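Local coordinates for phosphoribosyl-aminoimidazole carboxylase (Aspergillus clavatus, PDB 3K5I), which probably catalyses the ATP-dependent carboxylation of 5-aminoimidazole ribonucleotide to its N5-carboxyamino derivative, a step of purine biosynthesis, as an ATP-grasp enzyme, at residues K26-G32 / I48-D54; K253-L257 / S282-C286. One frame throughout, in Å; residues are numbered along the deposited sequence.

Interaction 1 (K26-G32 / I48-D54); sequences KVGVLGG and IQVNVLD
Val27 and Val29 of strand 26-30 pair with Val50 and Val52 of strand 49-54 in a parallel ladder. The strand axes come within 4.7 Å and their directions differ by 25°. Val27 N gives a hydrogen bond to Gln49 O, and Val27 O takes one from Asn51 N. Val29 repeats this with Asn51 O and Leu53 N, and Gly31 N closes the ladder on Leu53 O at 2.8 Å.

The four valines pack on one face of the sheet. Val29 CG1 lies 4.0 Å from both Val50 CG1 and Val52 CG1. It reaches both because it sits between its own backbone N and carbonyl carbon (chi1 69°). Val27 CG2 also meets Ile48 CG2 at 3.6 Å. Helix 307-315 touches Val27 here. On the other face Leu30 CD1 lies 3.6 Å from Leu53 CD2, the two side chains running side by side, and Leu83 of helix 77-84 packs on both. Back at the other end of this face, Lys26 lies beside Gln49, pointing the same way, with Lys26 CD 3.3 Å from Gln49 NE2. That NE2 also gives a hydrogen bond of 2.7 Å to Asn51 OD1 in the same strand, on a lone pair in the carbonyl plane. This ties down the end of Gln49.

Past the ladder the chain turns. Gly32 N donates to the anti lone pair of Asp54 OD2 at 2.7 Å, with a bent N-H...O angle of 148°. Gly32 CA rests on Val52 CG1, so the turn is held to the end of strand 49-54. The two strands and helix 34-46 form a beta-alpha-beta crossover. The glycine-rich turn after strand 26-30 resembles that of Rossmann-type folds, and here it leads to Gly33, Gln34 and Leu35 of the 5-aminoimidazole ribonucleotide pocket.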
ATOM      1  N   LYS A  26      16.869  13.210   1.623  1.00 35.03           N
ATOM      2  CA  LYS A  26      17.193  11.806   1.711  1.00 16.93           C
ATOM      3  C   LYS A  26      17.033  11.445   3.173  1.00 19.83           C
ATOM      4  O   LYS A  26      17.378  12.203   4.071  1.00 30.95           O
ATOM      5  CB  LYS A  26      18.630  11.602   1.193  1.00 15.54           C
ATOM      6  CG  LYS A  26      18.724  11.282  -0.326  1.00 57.28           C
ATOM      7  CD  LYS A  26      20.139  11.264  -0.968  1.00 15.47           C
ATOM      8  CE  LYS A  26      20.834  12.631  -0.975  1.00 99.75           C
ATOM      9  NZ  LYS A  26      22.173  12.822  -0.311  1.00 40.69           N
ATOM     10  N   VAL A  27      16.444  10.286   3.410  1.00 26.50           N
ATOM     11  CA  VAL A  27      16.216   9.792   4.762  1.00  2.99           C
ATOM     12  C   VAL A  27      17.060   8.542   5.012  1.00 11.52           C
ATOM     13  O   VAL A  27      17.004   7.632   4.151  1.00 23.44           O
ATOM     14  CB  VAL A  27      14.755   9.363   4.969  1.00 28.88           C
ATOM     15  CG1 VAL A  27      14.645   8.868   6.390  1.00 12.25           C
ATOM     16  CG2 VAL A  27      13.780  10.562   4.751  1.00 10.50           C
ATOM     17  N   GLY A  28      17.829   8.511   6.107  1.00 33.74           N
ATOM     18  CA  GLY A  28      18.707   7.370   6.443  1.00  4.90           C
ATOM     19  C   GLY A  28      17.909   6.606   7.459  1.00 14.83           C
ATOM     20  O   GLY A  28      17.475   7.211   8.470  1.00 19.19           O
ATOM     21  N   VAL A  29      17.699   5.323   7.184  1.00 18.62           N
ATOM     22  CA  VAL A  29      16.957   4.531   8.177  1.00 23.24           C
ATOM     23  C   VAL A  29      17.875   3.468   8.753  1.00 16.00           C
ATOM     24  O   VAL A  29      18.408   2.620   8.035  1.00 27.87           O
ATOM     25  CB  VAL A  29      15.603   3.876   7.691  1.00 31.99           C
ATOM     26  CG1 VAL A  29      15.854   2.774   6.689  1.00  9.04           C
ATOM     27  CG2 VAL A  29      14.867   3.124   8.865  1.00 18.50           C
ATOM     28  N   LEU A  30      18.068   3.508  10.065  1.00 19.15           N
ATOM     29  CA  LEU A  30      18.927   2.517  10.671  1.00 24.86           C
ATOM     30  C   LEU A  30      18.134   1.198  10.909  1.00 11.69           C
ATOM     31  O   LEU A  30      17.311   1.142  11.810  1.00 12.54           O
ATOM     32  CB  LEU A  30      19.234   3.057  12.054  1.00 48.35           C
ATOM     33  CG  LEU A  30      20.555   3.776  12.307  1.00 40.18           C
ATOM     34  CD1 LEU A  30      21.680   3.960  11.188  1.00 16.73           C
ATOM     35  CD2 LEU A  30      20.016   4.927  13.133  1.00 18.63           C
ATOM     36  N   GLY A  31      18.365   0.170  10.140  1.00  8.81           N
ATOM     37  CA  GLY A  31      17.640  -1.096  10.287  1.00  1.00           C
ATOM     38  C   GLY A  31      16.822  -1.274   8.994  1.00 45.49           C
ATOM     39  O   GLY A  31      16.340  -0.256   8.499  1.00 16.06           O
ATOM     40  N   GLY A  32      16.655  -2.473   8.424  1.00  9.43           N
ATOM     41  CA  GLY A  32      15.876  -2.565   7.165  1.00  2.18           C
ATOM     42  C   GLY A  32      15.063  -3.869   7.072  1.00 14.17           C
ATOM     43  O   GLY A  32      15.105  -4.596   6.072  1.00 22.84           O
ATOM     44  N   ILE A  48      10.520  10.002  -1.981  1.00 23.84           N
ATOM     45  CA  ILE A  48      11.543  10.428  -1.034  1.00 37.19           C
ATOM     46  C   ILE A  48      12.489   9.247  -0.954  1.00 24.39           C
ATOM     47  O   ILE A  48      12.058   8.126  -0.747  1.00 10.39           O
ATOM     48  CB  ILE A  48      11.033  10.837   0.350  1.00 27.08           C
ATOM     49  CG1 ILE A  48      10.569  12.256   0.124  1.00  4.29           C
ATOM     50  CG2 ILE A  48      12.131  10.793   1.511  1.00  8.17           C
ATOM     51  CD1 ILE A  48       9.298  12.515   0.811  1.00 22.33           C
ATOM     52  N   GLN A  49      13.761   9.564  -1.143  1.00 28.94           N
ATOM     53  CA  GLN A  49      14.850   8.611  -1.154  1.00 26.93           C
ATOM     54  C   GLN A  49      15.137   8.196   0.240  1.00  8.10           C
ATOM     55  O   GLN A  49      15.410   9.027   1.120  1.00 17.48           O
ATOM     56  CB  GLN A  49      16.183   9.180  -1.667  1.00  9.56           C
ATOM     57  CG  GLN A  49      17.066   7.995  -2.064  1.00  6.93           C
ATOM     58  CD  GLN A  49      18.384   8.394  -2.673  1.00 99.75           C
ATOM     59  OE1 GLN A  49      18.398   8.835  -3.809  1.00 36.51           O
ATOM     60  NE2 GLN A  49      19.490   8.212  -1.955  1.00 58.40           N
ATOM     61  N   VAL A  50      15.078   6.876   0.349  1.00 26.01           N
ATOM     62  CA  VAL A  50      15.387   6.207   1.572  1.00  9.78           C
ATOM     63  C   VAL A  50      16.684   5.371   1.499  1.00  9.88           C
ATOM     64  O   VAL A  50      16.708   4.326   0.803  1.00 20.05           O
ATOM     65  CB  VAL A  50      14.157   5.577   2.257  1.00 19.20           C
ATOM     66  CG1 VAL A  50      14.595   4.886   3.584  1.00  8.42           C
ATOM     67  CG2 VAL A  50      13.138   6.697   2.602  1.00 22.45           C
ATOM     68  N   ASN A  51      17.769   5.828   2.167  1.00 12.21           N
ATOM     69  CA  ASN A  51      18.988   4.972   2.148  1.00 26.90           C
ATOM     70  C   ASN A  51      18.925   4.083   3.377  1.00 33.61           C
ATOM     71  O   ASN A  51      18.793   4.557   4.485  1.00 19.38           O
ATOM     72  CB  ASN A  51      20.306   5.697   2.284  1.00 20.36           C
ATOM     73  CG  ASN A  51      20.422   6.738   1.235  1.00 13.14           C
ATOM     74  OD1 ASN A  51      19.859   6.532   0.175  1.00 16.15           O
ATOM     75  ND2 ASN A  51      20.984   7.880   1.565  1.00 24.86           N
ATOM     76  N   VAL A  52      19.022   2.779   3.230  1.00 26.85           N
ATOM     77  CA  VAL A  52      18.895   1.897   4.397  1.00 12.08           C
ATOM     78  C   VAL A  52      20.141   1.265   4.983  1.00  7.08           C
ATOM     79  O   VAL A  52      21.005   0.843   4.257  1.00 21.98           O
ATOM     80  CB  VAL A  52      18.101   0.654   3.808  1.00 19.19           C
ATOM     81  CG1 VAL A  52      17.566  -0.311   4.824  1.00  9.57           C
ATOM     82  CG2 VAL A  52      16.960   1.138   2.966  1.00 23.19           C
ATOM     83  N   LEU A  53      20.246   1.216   6.303  1.00 11.65           N
ATOM     84  CA  LEU A  53      21.415   0.551   6.853  1.00 18.38           C
ATOM     85  C   LEU A  53      21.008  -0.851   7.392  1.00  8.74           C
ATOM     86  O   LEU A  53      20.206  -0.986   8.327  1.00 10.03           O
ATOM     87  CB  LEU A  53      22.083   1.400   7.949  1.00 17.22           C
ATOM     88  CG  LEU A  53      23.345   0.794   8.600  1.00 38.60           C
ATOM     89  CD1 LEU A  53      24.418   0.226   7.667  1.00 10.02           C
ATOM     90  CD2 LEU A  53      23.966   1.686   9.684  1.00  7.99           C
ATOM     91  N   ASP A  54      21.531  -1.902   6.785  1.00 12.17           N
ATOM     92  CA  ASP A  54      21.239  -3.252   7.260  1.00 13.36           C
ATOM     93  C   ASP A  54      21.906  -4.280   6.336  1.00 10.85           C
ATOM     94  O   ASP A  54      22.688  -3.906   5.467  1.00 13.04           O
ATOM     95  CB  ASP A  54      19.723  -3.465   7.348  1.00  4.98           C
ATOM     96  CG  ASP A  54      19.362  -4.667   8.226  1.00 36.10           C
ATOM     97  OD1 ASP A  54      20.181  -5.614   8.372  1.00  8.20           O
ATOM     98  OD2 ASP A  54      18.254  -4.586   8.770  1.00 10.85           O
TER

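Interaction 2 (K253-L257 / S282-C286); sequences KAQEL and SIMLC
Ile283 of strand 283-289 fits against Lys253, Ala254 and Leu257 of helix 248-263. Over the short segments the helix and strand axes approach to 9.3 Å at an angle of 43°. The side chain of Ile283 starts toward the helix. Its CB lies 3.9 Å from Lys253 CD. The branch CG2 meets Leu257 CD2 at 3.7 Å. On the other branch, CG1 lies 4.0 Å from Lys253 CD. CG1 is anti to the carbonyl carbon (chi1 -49°), and the chain then extends to CD1. This tip ends over the helix backbone, 3.8 Å from Ala254 N, and also touches Ala254 CB and Lys253 CD.

Lys253 runs past Ile283 in the opposite direction. CB and CD of Lys253 touch the isoleucine, and its NZ ends near the strand backbone. There it makes one weak hydrogen bond to Ile283 O at 3.4 Å. Leu257 CD2 reaches a little further along the strand, to the peptide between Met284 and Leu285. Met275 of the neighbouring strand 269-278 touches both Leu257 and Ile283. Ile250, one helix turn before Lys253, also packs on Ile283.

The contact is therefore mainly apolar. Its one polar link is long and comes from an exposed lysine. Between these segments the helix meets the edge strand of the antiparallel sheet mostly through van der Waals contacts of Ile283, with little directional bonding.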
ATOM      1  N   LYS A 253      -7.670   7.733  29.712  1.00 38.72           N
ATOM      2  CA  LYS A 253      -6.576   7.676  30.658  1.00 13.50           C
ATOM      3  C   LYS A 253      -5.399   7.088  29.888  1.00 39.52           C
ATOM      4  O   LYS A 253      -4.258   7.478  30.077  1.00 13.83           O
ATOM      5  CB  LYS A 253      -6.886   6.856  31.912  1.00 53.01           C
ATOM      6  CG  LYS A 253      -5.894   7.187  33.041  1.00 97.75           C
ATOM      7  CD  LYS A 253      -4.985   6.016  33.468  1.00 99.75           C
ATOM      8  CE  LYS A 253      -3.929   6.374  34.544  1.00 99.75           C
ATOM      9  NZ  LYS A 253      -3.388   5.306  35.487  1.00 54.01           N
ATOM     10  N   ALA A 254      -5.687   6.131  29.019  1.00 23.80           N
ATOM     11  CA  ALA A 254      -4.695   5.472  28.188  1.00 24.73           C
ATOM     12  C   ALA A 254      -3.945   6.518  27.335  1.00 36.07           C
ATOM     13  O   ALA A 254      -2.710   6.603  27.296  1.00 17.63           O
ATOM     14  CB  ALA A 254      -5.491   4.562  27.270  1.00 27.32           C
ATOM     15  N   GLN A 255      -4.704   7.332  26.615  1.00 24.30           N
ATOM     16  CA  GLN A 255      -4.124   8.361  25.769  1.00 22.18           C
ATOM     17  C   GLN A 255      -3.193   9.387  26.444  1.00 13.61           C
ATOM     18  O   GLN A 255      -2.133   9.755  25.910  1.00 36.85           O
ATOM     19  CB  GLN A 255      -5.278   9.016  25.020  1.00 21.16           C
ATOM     20  CG  GLN A 255      -6.022   8.034  24.113  1.00 20.67           C
ATOM     21  CD  GLN A 255      -5.455   8.082  22.701  1.00 38.52           C
ATOM     22  OE1 GLN A 255      -5.058   9.130  22.209  1.00 12.16           O
ATOM     23  NE2 GLN A 255      -5.307   6.930  22.088  1.00 17.21           N
ATOM     24  N   GLU A 256      -3.623   9.854  27.624  1.00 25.96           N
ATOM     25  CA  GLU A 256      -2.916  10.804  28.486  1.00 40.91           C
ATOM     26  C   GLU A 256      -1.643  10.145  28.945  1.00 20.14           C
ATOM     27  O   GLU A 256      -0.510  10.635  28.859  1.00 26.70           O
ATOM     28  CB  GLU A 256      -3.733  11.003  29.764  1.00 25.15           C
ATOM     29  CG  GLU A 256      -4.921  11.875  29.402  1.00 14.75           C
ATOM     30  CD  GLU A 256      -6.015  12.048  30.447  1.00 99.75           C
ATOM     31  OE1 GLU A 256      -6.917  12.846  30.118  1.00 39.66           O
ATOM     32  OE2 GLU A 256      -5.994  11.440  31.547  1.00 99.75           O
ATOM     33  N   LEU A 257      -1.856   8.934  29.400  1.00 20.65           N
ATOM     34  CA  LEU A 257      -0.715   8.170  29.861  1.00 23.38           C
ATOM     35  C   LEU A 257       0.362   8.100  28.785  1.00 29.83           C
ATOM     36  O   LEU A 257       1.527   8.397  29.033  1.00 25.15           O
ATOM     37  CB  LEU A 257      -1.218   6.773  30.195  1.00 26.85           C
ATOM     38  CG  LEU A 257       0.010   5.966  30.593  1.00 28.37           C
ATOM     39  CD1 LEU A 257       0.991   6.736  31.505  1.00 30.93           C
ATOM     40  CD2 LEU A 257      -0.439   4.620  31.198  1.00 30.73           C
ATOM     41  N   SER A 282      -7.336   0.533  36.427  1.00 28.88           N
ATOM     42  CA  SER A 282      -6.310   1.567  36.443  1.00 21.67           C
ATOM     43  C   SER A 282      -5.281   1.164  35.360  1.00 99.75           C
ATOM     44  O   SER A 282      -5.269   0.053  34.823  1.00 33.20           O
ATOM     45  CB  SER A 282      -5.650   1.602  37.805  1.00 99.75           C
ATOM     46  OG  SER A 282      -4.909   0.409  37.892  1.00 29.02           O
ATOM     47  N   ILE A 283      -4.385   2.081  35.022  1.00 49.70           N
ATOM     48  CA  ILE A 283      -3.416   1.797  33.986  1.00 35.39           C
ATOM     49  C   ILE A 283      -1.944   1.828  34.293  1.00 35.30           C
ATOM     50  O   ILE A 283      -1.409   2.619  35.083  1.00 52.95           O
ATOM     51  CB  ILE A 283      -3.750   2.457  32.626  1.00 52.36           C
ATOM     52  CG1 ILE A 283      -5.207   2.163  32.280  1.00 25.32           C
ATOM     53  CG2 ILE A 283      -2.942   1.846  31.501  1.00 19.93           C
ATOM     54  CD1 ILE A 283      -5.766   3.002  31.094  1.00 24.76           C
ATOM     55  N   MET A 284      -1.304   0.908  33.594  1.00 32.61           N
ATOM     56  CA  MET A 284       0.121   0.739  33.733  1.00 35.46           C
ATOM     57  C   MET A 284       0.774   0.763  32.358  1.00 37.69           C
ATOM     58  O   MET A 284       0.255   0.345  31.314  1.00 41.69           O
ATOM     59  CB  MET A 284       0.367  -0.583  34.434  1.00 27.93           C
ATOM     60  CG  MET A 284       1.703  -0.705  35.080  1.00 28.81           C
ATOM     61  SD  MET A 284       1.405  -1.348  36.765  1.00 38.91           S
ATOM     62  CE  MET A 284       2.210  -2.869  36.670  1.00 54.50           C
ATOM     63  N   LEU A 285       1.968   1.318  32.387  1.00 23.63           N
ATOM     64  CA  LEU A 285       2.704   1.378  31.152  1.00 30.74           C
ATOM     65  C   LEU A 285       3.429   0.028  31.141  1.00 13.73           C
ATOM     66  O   LEU A 285       3.729  -0.517  32.213  1.00 34.45           O
ATOM     67  CB  LEU A 285       3.672   2.564  31.210  1.00 32.34           C
ATOM     68  CG  LEU A 285       4.541   2.546  29.956  1.00 46.23           C
ATOM     69  CD1 LEU A 285       4.621   3.892  29.214  1.00 17.47           C
ATOM     70  CD2 LEU A 285       5.874   2.075  30.461  1.00  8.99           C
ATOM     71  N   CYS A 286       3.601  -0.568  29.961  1.00 33.44           N
ATOM     72  CA  CYS A 286       4.291  -1.851  29.833  1.00 34.66           C
ATOM     73  C   CYS A 286       5.661  -1.505  29.243  1.00 25.57           C
ATOM     74  O   CYS A 286       6.672  -2.003  29.682  1.00 14.53           O
ATOM     75  CB  CYS A 286       3.598  -2.830  28.881  1.00 35.71           C
ATOM     76  SG  CYS A 286       4.708  -4.265  28.671  1.00 26.89           S
TER

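Overall arrangement
Interaction 1 lies in the preATP-grasp domain and interaction 2 in the ATP-grasp domain. They do not touch. Their centres are 32 Å apart, their nearest atoms about 21 Å, and they lie on opposite sides of the chain's centre. Each stands near a different ligand. Gly31 of interaction 1 comes within about 5 Å of the bound 5-aminoimidazole ribonucleotide, nearest atoms. In interaction 2, Cys286 touches the ADP, and the strand that carries it runs on to Glu287, a magnesium ligand together with Glu274. Arg291, just beyond that strand, belongs to the ribonucleotide pocket, which also includes Gly33, just after segment 26-32. The chain beyond segments 26-32 and 282-286 thus supplies residues to this pocket.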